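Local coordinates for KLLA0F20702p (Kluyveromyces lactis, PDB 5Y5A), which is the yeast telomerase subunit Est1, here a large N-terminal fragment, and probably brings the enzyme to telomeres through its interaction with Cdc13, at residues Tyr212-Phe217 and Cys244-Thr248; Lys304-Met310 and Arg353-Asn357; Met313-Ile317 and Met360-Asp364; Leu346-Glu351 and Lys400-Leu405. Residue numbers count along the deposited sequence, not the author numbering.

Contact 1. Residues Tyr212-Phe217 and Cys244-Thr248; sequences YQQADF and CYTHT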
# COMPACT_ATOMS: atom_id res chain seq x y z
N TYR A 212 10.67 14.39 -13.75
CA TYR A 212 9.22 14.25 -13.77
C TYR A 212 8.55 14.95 -12.59
O TYR A 212 8.85 14.65 -11.43
CB TYR A 212 8.81 12.77 -13.75
CG TYR A 212 9.41 11.89 -14.82
CD1 TYR A 212 10.65 11.29 -14.63
CD2 TYR A 212 8.72 11.60 -16.00
CE1 TYR A 212 11.20 10.46 -15.59
CE2 TYR A 212 9.27 10.78 -16.96
CZ TYR A 212 10.50 10.21 -16.75
OH TYR A 212 11.06 9.38 -17.70
N GLN A 213 7.63 15.87 -12.88
CA GLN A 213 6.86 16.51 -11.82
C GLN A 213 5.88 15.52 -11.22
O GLN A 213 5.73 14.40 -11.72
CB GLN A 213 6.11 17.74 -12.35
CG GLN A 213 7.01 18.85 -12.87
CD GLN A 213 7.47 18.62 -14.29
OE1 GLN A 213 7.09 17.64 -14.93
NE2 GLN A 213 8.30 19.53 -14.80
N GLN A 214 5.21 15.93 -10.15
CA GLN A 214 4.35 15.03 -9.37
C GLN A 214 3.20 14.42 -10.17
O GLN A 214 2.95 13.22 -10.09
CB GLN A 214 3.78 15.78 -8.17
CG GLN A 214 4.81 16.30 -7.19
CD GLN A 214 4.17 17.04 -6.02
OE1 GLN A 214 3.26 17.85 -6.21
NE2 GLN A 214 4.65 16.75 -4.81
N ALA A 215 2.51 15.26 -10.94
CA ALA A 215 1.26 14.89 -11.58
C ALA A 215 1.45 14.27 -12.96
O ALA A 215 0.48 14.04 -13.68
CB ALA A 215 0.35 16.10 -11.68
N ASP A 216 2.70 13.99 -13.33
CA ASP A 216 2.97 13.40 -14.63
C ASP A 216 2.44 11.97 -14.74
O ASP A 216 2.17 11.48 -15.83
CB ASP A 216 4.47 13.41 -14.92
CG ASP A 216 5.03 14.81 -15.06
OD1 ASP A 216 4.25 15.74 -15.37
OD2 ASP A 216 6.25 14.99 -14.88
N PHE A 217 2.29 11.31 -13.59
CA PHE A 217 1.85 9.92 -13.57
C PHE A 217 0.45 9.82 -13.01
O PHE A 217 0.03 8.76 -12.56
CB PHE A 217 2.83 9.07 -12.76
CG PHE A 217 4.14 8.87 -13.47
CD1 PHE A 217 4.29 7.85 -14.39
CD2 PHE A 217 5.20 9.74 -13.26
CE1 PHE A 217 5.49 7.67 -15.05
CE2 PHE A 217 6.40 9.57 -13.93
CZ PHE A 217 6.55 8.53 -14.83
N CYS A 244 6.00 4.14 -10.25
CA CYS A 244 5.69 5.51 -10.63
C CYS A 244 6.39 6.50 -9.69
O CYS A 244 6.98 7.47 -10.15
CB CYS A 244 4.18 5.77 -10.63
SG CYS A 244 3.22 4.83 -11.84
N TYR A 245 6.34 6.26 -8.38
CA TYR A 245 6.91 7.21 -7.44
C TYR A 245 8.44 7.28 -7.50
O TYR A 245 9.03 8.30 -7.14
CB TYR A 245 6.44 6.90 -6.01
CG TYR A 245 4.97 7.18 -5.79
CD1 TYR A 245 4.44 8.45 -6.03
CD2 TYR A 245 4.11 6.19 -5.35
CE1 TYR A 245 3.08 8.70 -5.84
CE2 TYR A 245 2.77 6.43 -5.15
CZ TYR A 245 2.25 7.68 -5.40
OH TYR A 245 0.91 7.90 -5.20
N THR A 246 9.08 6.21 -7.97
CA THR A 246 10.53 6.27 -8.17
C THR A 246 10.89 7.30 -9.25
O THR A 246 11.96 7.91 -9.19
CB THR A 246 11.13 4.91 -8.58
OG1 THR A 246 10.53 4.44 -9.79
CG2 THR A 246 10.93 3.88 -7.48
N HIS A 247 10.01 7.50 -10.23
CA HIS A 247 10.31 8.44 -11.32
C HIS A 247 10.25 9.88 -10.83
O HIS A 247 11.01 10.72 -11.29
CB HIS A 247 9.35 8.25 -12.49
CG HIS A 247 9.39 6.89 -13.10
ND1 HIS A 247 10.53 6.35 -13.65
CD2 HIS A 247 8.42 5.95 -13.25
CE1 HIS A 247 10.27 5.13 -14.10
NE2 HIS A 247 9.00 4.87 -13.87
N THR A 248 9.33 10.16 -9.91
CA THR A 248 9.18 11.51 -9.39
C THR A 248 10.08 11.72 -8.19
O THR A 248 10.03 12.76 -7.53
CB THR A 248 7.72 11.81 -8.97
OG1 THR A 248 7.32 10.92 -7.92
CG2 THR A 248 6.79 11.64 -10.16
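Starting at Cys-244, near the end of helix 235-247, the first thing met is the aromatic ring of Phe-217. Cys-244 SG lies 4.1 Å from Phe-217 CD1 and 5.0 Å from the ring centroid, an oblique sulfur-aromatic contact. One turn on, His-247 meets two rings. Its CB sits 3.5 Å from Phe-217 CE2 and covers one face of the Tyr-212 ring, 3.9 Å from Tyr-212 CD1, so the residue sits in the angle between the two aromatics and completes a cluster of three. The imidazole runs nearly parallel to the Phe-217 ring (16°, centroids 5.1 Å apart) but is slid so far sideways that they barely overlap. Thr-248, just past the helix, brings its CG2 to 3.3 Å from Gln-213 O and 4.0 Å from Phe-217 CD2, while its OG1 turns to Asn-250. No hydrogen bond crosses this interface; apolar and aromatic surfaces hold it. Arg-200 and Ile-203 of helix 179-206 also touch Phe-217. Because Phe-217 is the N-cap residue of helix 218-230, the contact joins the two free ends, the open end, of a helical hairpin, consistent with the TPR-like repeats of Est1 proteins.

Contact 2. Residues Lys304-Met310 and Arg353-Asn357; sequences KKRIINM and RYIKN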
# COMPACT_ATOMS: atom_id res chain seq x y z
N LYS A 304 12.33 26.30 5.89
CA LYS A 304 11.22 25.69 6.62
C LYS A 304 9.88 25.92 5.93
O LYS A 304 8.84 26.06 6.59
CB LYS A 304 11.17 26.21 8.05
CG LYS A 304 12.43 25.90 8.83
CD LYS A 304 12.25 26.11 10.32
CE LYS A 304 13.50 25.70 11.07
NZ LYS A 304 13.24 25.49 12.52
N LYS A 305 9.91 25.97 4.60
CA LYS A 305 8.69 25.85 3.81
C LYS A 305 8.11 24.47 4.04
O LYS A 305 8.86 23.49 4.20
CB LYS A 305 8.98 26.05 2.32
CG LYS A 305 9.66 27.36 1.98
CD LYS A 305 10.12 27.33 0.54
CE LYS A 305 10.92 28.58 0.18
NZ LYS A 305 11.39 28.52 -1.22
N ARG A 306 6.79 24.39 4.07
CA ARG A 306 6.06 23.16 4.29
C ARG A 306 6.53 22.03 3.42
O ARG A 306 6.58 20.89 3.83
CB ARG A 306 4.58 23.38 4.01
CG ARG A 306 3.64 22.26 4.47
CD ARG A 306 3.48 21.20 3.40
NE ARG A 306 2.15 21.19 2.82
CZ ARG A 306 1.44 20.08 2.66
NH1 ARG A 306 0.23 20.14 2.12
NH2 ARG A 306 1.91 18.91 3.04
N ILE A 307 6.86 22.35 2.19
CA ILE A 307 7.28 21.35 1.22
C ILE A 307 8.56 20.66 1.69
O ILE A 307 8.76 19.47 1.45
CB ILE A 307 7.50 21.97 -0.18
CG1 ILE A 307 7.66 20.87 -1.23
CG2 ILE A 307 8.70 22.91 -0.20
CD1 ILE A 307 6.42 20.04 -1.45
N ILE A 308 9.40 21.40 2.40
CA ILE A 308 10.64 20.85 2.94
C ILE A 308 10.36 19.99 4.17
O ILE A 308 10.94 18.92 4.32
CB ILE A 308 11.63 21.96 3.30
CG1 ILE A 308 11.86 22.88 2.09
CG2 ILE A 308 12.94 21.37 3.79
CD1 ILE A 308 12.34 22.15 0.86
N ASN A 309 9.47 20.47 5.05
CA ASN A 309 9.09 19.70 6.23
C ASN A 309 8.51 18.37 5.80
O ASN A 309 8.86 17.31 6.33
CB ASN A 309 8.08 20.47 7.11
CG ASN A 309 8.56 21.84 7.53
OD1 ASN A 309 9.74 22.03 7.83
ND2 ASN A 309 7.65 22.80 7.55
N MET A 310 7.62 18.42 4.81
CA MET A 310 7.02 17.21 4.26
C MET A 310 8.06 16.25 3.69
O MET A 310 8.01 15.06 3.94
CB MET A 310 5.99 17.56 3.18
CG MET A 310 5.30 16.32 2.60
SD MET A 310 3.71 16.69 1.83
CE MET A 310 4.17 18.02 0.73
N ARG A 353 5.72 20.16 13.27
CA ARG A 353 5.09 20.41 11.97
C ARG A 353 4.05 19.36 11.58
O ARG A 353 3.82 19.14 10.40
CB ARG A 353 6.17 20.46 10.87
CG ARG A 353 7.35 21.40 11.14
CD ARG A 353 6.95 22.86 11.03
NE ARG A 353 8.08 23.74 11.35
CZ ARG A 353 8.07 25.06 11.22
NH1 ARG A 353 6.98 25.67 10.77
NH2 ARG A 353 9.14 25.76 11.54
N TYR A 354 3.41 18.73 12.56
CA TYR A 354 2.49 17.64 12.24
C TYR A 354 1.20 18.12 11.58
O TYR A 354 0.60 17.38 10.80
CB TYR A 354 2.16 16.83 13.50
CG TYR A 354 1.35 17.55 14.55
CD1 TYR A 354 -0.04 17.66 14.44
CD2 TYR A 354 1.96 18.10 15.67
CE1 TYR A 354 -0.79 18.32 15.41
CE2 TYR A 354 1.21 18.76 16.64
CZ TYR A 354 -0.16 18.86 16.50
OH TYR A 354 -0.90 19.51 17.46
N ILE A 355 0.78 19.34 11.88
CA ILE A 355 -0.54 19.82 11.46
C ILE A 355 -0.78 19.75 9.94
O ILE A 355 -1.76 19.17 9.49
CB ILE A 355 -0.77 21.25 11.95
CG1 ILE A 355 -0.78 21.28 13.48
CG2 ILE A 355 -2.07 21.82 11.37
CD1 ILE A 355 -0.97 22.68 14.06
N LYS A 356 0.13 20.34 9.16
CA LYS A 356 -0.03 20.35 7.71
C LYS A 356 0.53 19.09 7.03
O LYS A 356 0.38 18.91 5.82
CB LYS A 356 0.64 21.59 7.14
CG LYS A 356 -0.00 22.92 7.55
CD LYS A 356 0.75 24.09 6.94
CE LYS A 356 0.36 25.41 7.60
NZ LYS A 356 0.95 26.58 6.89
N ASN A 357 1.16 18.22 7.81
CA ASN A 357 1.85 17.08 7.22
C ASN A 357 1.40 15.74 7.78
O ASN A 357 2.07 14.74 7.58
CB ASN A 357 3.37 17.25 7.41
CG ASN A 357 3.90 18.52 6.73
OD1 ASN A 357 3.94 18.60 5.50
ND2 ASN A 357 4.29 19.52 7.53
O HOH W 1 11.18 22.98 12.45
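This is a largely polar helix-to-helix contact, partly open to solvent, where the start of helix 306-315 crosses a kinked part of the long helix 339-379 almost at right angles (92°, axes 9.9 Å apart). Asn-357 is its centre. In the kink, the N of Asn-357 bonds back to Tyr-354 O at 3.2 Å, and the side chain takes up the carbonyl one turn earlier: Asn-357 ND2 donates to Arg-353 O at 2.9 Å. That fixes the amide so that OD1 faces across and accepts from Arg-306 NH2 at 3.2 Å. Such crossed helices belong to the all-helical Est1 domain assigned to DNA/RNA binding and related to TPR folds. Met-310 CB closes up behind, 3.3 Å from Asn-357 OD1. Asn-309 ND2 lies 3.6 Å from Arg-353 CD, with its OD1 bound by Lys-349. At the solvent-exposed side two like charges come close, Lys-304 NZ and Arg-353 NH2 4.2 Å apart; a water accepts from Lys-304 NZ at 3.2 Å and, weakly, from Arg-353 NE at 3.4 Å.

Contact 3. Residues Met313-Ile317 and Met360-Asp364; sequences MEFYI and MIFQD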
# COMPACT_ATOMS: atom_id res chain seq x y z
N MET A 313 9.95 14.41 6.34
CA MET A 313 9.18 13.34 6.96
C MET A 313 9.05 12.14 6.03
O MET A 313 9.01 11.00 6.50
CB MET A 313 7.81 13.84 7.39
CG MET A 313 7.89 14.95 8.43
SD MET A 313 6.29 15.42 9.07
CE MET A 313 6.55 17.18 9.31
N GLU A 314 9.01 12.38 4.73
CA GLU A 314 8.97 11.28 3.77
C GLU A 314 10.31 10.54 3.70
O GLU A 314 10.36 9.33 3.56
CB GLU A 314 8.58 11.77 2.38
CG GLU A 314 8.46 10.64 1.38
CD GLU A 314 8.35 11.12 -0.05
OE1 GLU A 314 8.07 12.30 -0.26
OE2 GLU A 314 8.55 10.29 -0.97
N PHE A 315 11.41 11.28 3.80
CA PHE A 315 12.72 10.69 3.54
C PHE A 315 13.51 10.26 4.77
O PHE A 315 14.19 9.25 4.71
CB PHE A 315 13.57 11.67 2.74
CG PHE A 315 13.25 11.68 1.28
CD1 PHE A 315 12.17 12.40 0.79
CD2 PHE A 315 14.01 10.95 0.39
CE1 PHE A 315 11.87 12.40 -0.55
CE2 PHE A 315 13.72 10.95 -0.96
CZ PHE A 315 12.65 11.68 -1.43
N TYR A 316 13.44 11.01 5.86
CA TYR A 316 14.39 10.79 6.94
C TYR A 316 14.07 9.55 7.75
O TYR A 316 14.89 9.12 8.56
CB TYR A 316 14.48 12.02 7.86
CG TYR A 316 15.39 13.10 7.29
CD1 TYR A 316 15.67 13.14 5.94
CD2 TYR A 316 15.99 14.05 8.12
CE1 TYR A 316 16.50 14.10 5.41
CE2 TYR A 316 16.84 15.03 7.58
CZ TYR A 316 17.08 15.04 6.22
OH TYR A 316 17.91 15.99 5.65
N ILE A 317 12.90 8.96 7.54
CA ILE A 317 12.61 7.71 8.21
C ILE A 317 13.28 6.55 7.47
O ILE A 317 13.47 5.47 8.02
CB ILE A 317 11.08 7.45 8.33
CG1 ILE A 317 10.79 6.38 9.39
CG2 ILE A 317 10.48 7.09 6.97
CD1 ILE A 317 9.32 6.00 9.52
N MET A 360 1.43 12.41 5.75
CA MET A 360 2.73 11.77 5.55
C MET A 360 3.17 11.05 6.83
O MET A 360 3.86 10.02 6.79
CB MET A 360 3.78 12.80 5.10
CG MET A 360 5.17 12.19 4.82
SD MET A 360 5.16 10.91 3.52
CE MET A 360 4.77 11.95 2.12
N ILE A 361 2.77 11.59 7.97
CA ILE A 361 3.13 10.96 9.24
C ILE A 361 2.39 9.64 9.38
O ILE A 361 2.92 8.64 9.85
CB ILE A 361 2.82 11.89 10.44
CG1 ILE A 361 3.81 13.06 10.45
CG2 ILE A 361 2.88 11.11 11.74
CD1 ILE A 361 3.42 14.21 11.36
N PHE A 362 1.15 9.66 8.92
CA PHE A 362 0.31 8.47 8.88
C PHE A 362 0.98 7.41 8.01
O PHE A 362 1.10 6.24 8.41
CB PHE A 362 -1.07 8.86 8.34
CG PHE A 362 -2.09 7.76 8.39
CD1 PHE A 362 -2.84 7.55 9.53
CD2 PHE A 362 -2.33 6.97 7.28
CE1 PHE A 362 -3.80 6.54 9.58
CE2 PHE A 362 -3.30 5.97 7.32
CZ PHE A 362 -4.03 5.76 8.47
N GLN A 363 1.43 7.80 6.83
CA GLN A 363 2.09 6.87 5.92
C GLN A 363 3.35 6.29 6.57
O GLN A 363 3.61 5.10 6.47
CB GLN A 363 2.45 7.54 4.59
CG GLN A 363 2.92 6.54 3.54
CD GLN A 363 3.06 7.16 2.17
OE1 GLN A 363 2.12 7.16 1.38
NE2 GLN A 363 4.25 7.69 1.88
N ASP A 364 4.11 7.15 7.24
CA ASP A 364 5.33 6.74 7.93
C ASP A 364 5.06 5.64 8.96
O ASP A 364 5.84 4.71 9.09
CB ASP A 364 5.99 7.94 8.61
CG ASP A 364 6.80 8.80 7.65
OD1 ASP A 364 6.73 8.59 6.42
OD2 ASP A 364 7.51 9.71 8.15
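Met-313 opens a buried helix-on-helix contact inside the all-helical, TPR-related Est1 domain, where the end of helix 306-315 lies against the middle of helix 339-379. Its side chain does the most work: Met-313 CB rests 4.0 Å from Met-360 CG, and its SD reaches 3.7 Å from Ile-361 CG1, so it touches Met-360 near the base and Ile-361 through its sulfur. The backbone of Met-313 also takes part, its O lying 2.6 Å from Asp-364 OD2, a carboxylate turned into this interior. Next comes Glu-314, nearest to Met-360 by CA spacing (6.5 Å). Its CB lies 3.7 Å from Met-360 SD, a methylene-to-sulfur contact, whereas its carboxylate goes elsewhere, accepting from the backbone N of Asn-253 at the start of helix 251-263. Phe-315 and Tyr-316 face other neighbours, Phe-315 packing on helix 285-298. The chain swings back with Ile-317, whose extended side chain passes beside Asp-364: Ile-317 CD1 lies 3.7 Å from Asp-364 O and 4.0 Å from Asp-364 CB.

Contact 4. Residues Leu346-Glu351 and Lys400-Leu405; sequences LFDKIE and KFFTHL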
# COMPACT_ATOMS: atom_id res chain seq x y z
N LEU A 346 13.69 14.14 12.04
CA LEU A 346 12.40 13.49 11.81
C LEU A 346 11.45 13.68 13.00
O LEU A 346 10.30 14.07 12.83
CB LEU A 346 12.57 11.99 11.56
CG LEU A 346 11.26 11.21 11.44
CD1 LEU A 346 10.57 11.64 10.16
CD2 LEU A 346 11.45 9.69 11.47
N PHE A 347 11.94 13.38 14.20
CA PHE A 347 11.10 13.46 15.40
C PHE A 347 10.75 14.91 15.67
O PHE A 347 9.62 15.20 16.07
CB PHE A 347 11.79 12.82 16.61
CG PHE A 347 11.62 11.31 16.68
CD1 PHE A 347 11.94 10.51 15.60
CD2 PHE A 347 11.17 10.70 17.85
CE1 PHE A 347 11.79 9.12 15.67
CE2 PHE A 347 11.01 9.32 17.92
CZ PHE A 347 11.33 8.53 16.85
N ASP A 348 11.70 15.81 15.44
CA ASP A 348 11.44 17.25 15.65
C ASP A 348 10.39 17.78 14.67
O ASP A 348 9.48 18.51 15.07
CB ASP A 348 12.73 18.06 15.52
CG ASP A 348 13.62 17.96 16.75
OD1 ASP A 348 13.29 17.20 17.69
OD2 ASP A 348 14.67 18.64 16.78
N LYS A 349 10.51 17.42 13.40
CA LYS A 349 9.53 17.84 12.40
C LYS A 349 8.14 17.30 12.77
O LYS A 349 7.14 18.00 12.66
CB LYS A 349 9.93 17.36 11.00
CG LYS A 349 11.16 18.05 10.41
CD LYS A 349 10.98 19.56 10.38
CE LYS A 349 12.14 20.25 9.72
NZ LYS A 349 12.00 21.74 9.77
N ILE A 350 8.09 16.06 13.23
CA ILE A 350 6.82 15.45 13.63
C ILE A 350 6.18 16.24 14.79
O ILE A 350 4.98 16.51 14.78
CB ILE A 350 7.01 13.97 14.01
CG1 ILE A 350 7.34 13.14 12.76
CG2 ILE A 350 5.76 13.39 14.69
CD1 ILE A 350 7.61 11.67 13.04
N GLU A 351 6.99 16.64 15.76
CA GLU A 351 6.50 17.38 16.93
C GLU A 351 6.06 18.79 16.57
O GLU A 351 5.03 19.27 17.02
CB GLU A 351 7.58 17.41 18.01
CG GLU A 351 7.24 18.21 19.25
CD GLU A 351 8.22 17.95 20.37
OE1 GLU A 351 9.22 17.22 20.14
OE2 GLU A 351 7.99 18.44 21.49
N LYS A 400 9.37 3.50 20.22
CA LYS A 400 9.82 4.86 20.46
C LYS A 400 9.03 5.82 19.56
O LYS A 400 8.57 6.87 20.00
CB LYS A 400 11.32 4.98 20.22
CG LYS A 400 11.87 6.36 20.51
CD LYS A 400 13.38 6.41 20.32
CE LYS A 400 13.90 7.80 20.66
NZ LYS A 400 15.39 7.88 20.59
N PHE A 401 8.88 5.43 18.29
CA PHE A 401 8.12 6.20 17.31
C PHE A 401 6.65 6.33 17.72
O PHE A 401 6.06 7.41 17.63
CB PHE A 401 8.22 5.55 15.93
CG PHE A 401 7.67 6.38 14.81
CD1 PHE A 401 8.47 7.32 14.18
CD2 PHE A 401 6.36 6.22 14.39
CE1 PHE A 401 7.97 8.09 13.13
CE2 PHE A 401 5.85 6.99 13.35
CZ PHE A 401 6.65 7.92 12.73
N PHE A 402 6.07 5.21 18.15
CA PHE A 402 4.71 5.17 18.70
C PHE A 402 4.52 6.18 19.83
O PHE A 402 3.63 7.02 19.77
CB PHE A 402 4.37 3.77 19.24
CG PHE A 402 4.11 2.73 18.18
CD1 PHE A 402 4.33 3.00 16.84
CD2 PHE A 402 3.63 1.48 18.54
CE1 PHE A 402 4.09 2.04 15.88
CE2 PHE A 402 3.39 0.52 17.59
CZ PHE A 402 3.62 0.80 16.25
N THR A 403 5.35 6.08 20.86
CA THR A 403 5.18 6.94 22.02
C THR A 403 5.41 8.40 21.67
O THR A 403 4.80 9.29 22.24
CB THR A 403 6.11 6.53 23.18
OG1 THR A 403 7.47 6.64 22.76
CG2 THR A 403 5.83 5.10 23.58
N HIS A 404 6.31 8.65 20.72
CA HIS A 404 6.51 10.01 20.23
C HIS A 404 5.23 10.51 19.54
O HIS A 404 4.75 11.61 19.83
CB HIS A 404 7.70 10.07 19.27
CG HIS A 404 8.08 11.46 18.88
ND1 HIS A 404 8.62 12.36 19.76
CD2 HIS A 404 7.98 12.11 17.69
CE1 HIS A 404 8.86 13.51 19.15
NE2 HIS A 404 8.48 13.38 17.88
N LEU A 405 4.66 9.69 18.66
CA LEU A 405 3.38 9.99 18.02
C LEU A 405 2.29 10.25 19.04
O LEU A 405 1.54 11.21 18.92
CB LEU A 405 2.93 8.84 17.12
CG LEU A 405 3.47 8.80 15.70
CD1 LEU A 405 2.68 7.78 14.89
CD2 LEU A 405 3.39 10.19 15.09
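The two helical pieces run in nearly the same direction, 24° apart with axes 11.0 Å from each other, and the closest CA atoms are those of Phe-347 and His-404 at 7.5 Å. Both belong to the all-helical, TPR-related Est1 domain; 346-351 lies early on helix 339-379, whose strong bend further on lets the following helix, 385-410, come back alongside. An aromatic cluster of Phe-347, Phe-401 and His-404 fills the wide gap. The edge of Phe-401 points toward the face of Phe-347 in an offset edge-to-face pair, planes at 83° and centroids 5.9 Å apart. The His-404 ring lies close to that of Phe-347 at an oblique angle (planes at 36°, centroids 4.5 Å apart), with Phe-347 CB over its face, 4.0 Å from the imidazole centroid, in a CH-pi contact. The same imidazole reaches across to the other backbone: His-404 NE2 donates to Phe-347 O at 2.8 Å, a carbonyl that also accepts Glu-351 N at 3.0 Å within its own helix. Ile-350, one turn on from Phe-347, fits in, its CD1 3.6 Å from Phe-401 CE1 and its CG2 4.0 Å from Leu-405 CD2. Lys-400 lays its chain along Phe-347, CG to CE2 4.0 Å, and its amine makes a weak hydrogen bond to Gln-343. Farther along the helix, Glu-351 OE1 approaches the edge of the imidazole, 3.9 Å from His-404 CE1.

From the N terminus, contact 1 comes first and is complete before the others begin: it closes the loop through helices 218-230 and 235-247. The remaining three are interleaved. Chain order runs 304-310, 313-317, 346-351, 353-357, 360-364, 400-405, so contacts 2, 3 and 4 all cross one another and none nests. Helix 339-379 serves all three, meeting helix 306-315 in contact 2, the end of that helix and the residues just beyond it in contact 3, and helix 385-410 in contact 4. They touch directly: Met-313 CE lies 3.5 Å from both Arg-353 O and Lys-349 O. Contact 1 stands apart, its centre about 18 Å from that of contact 3.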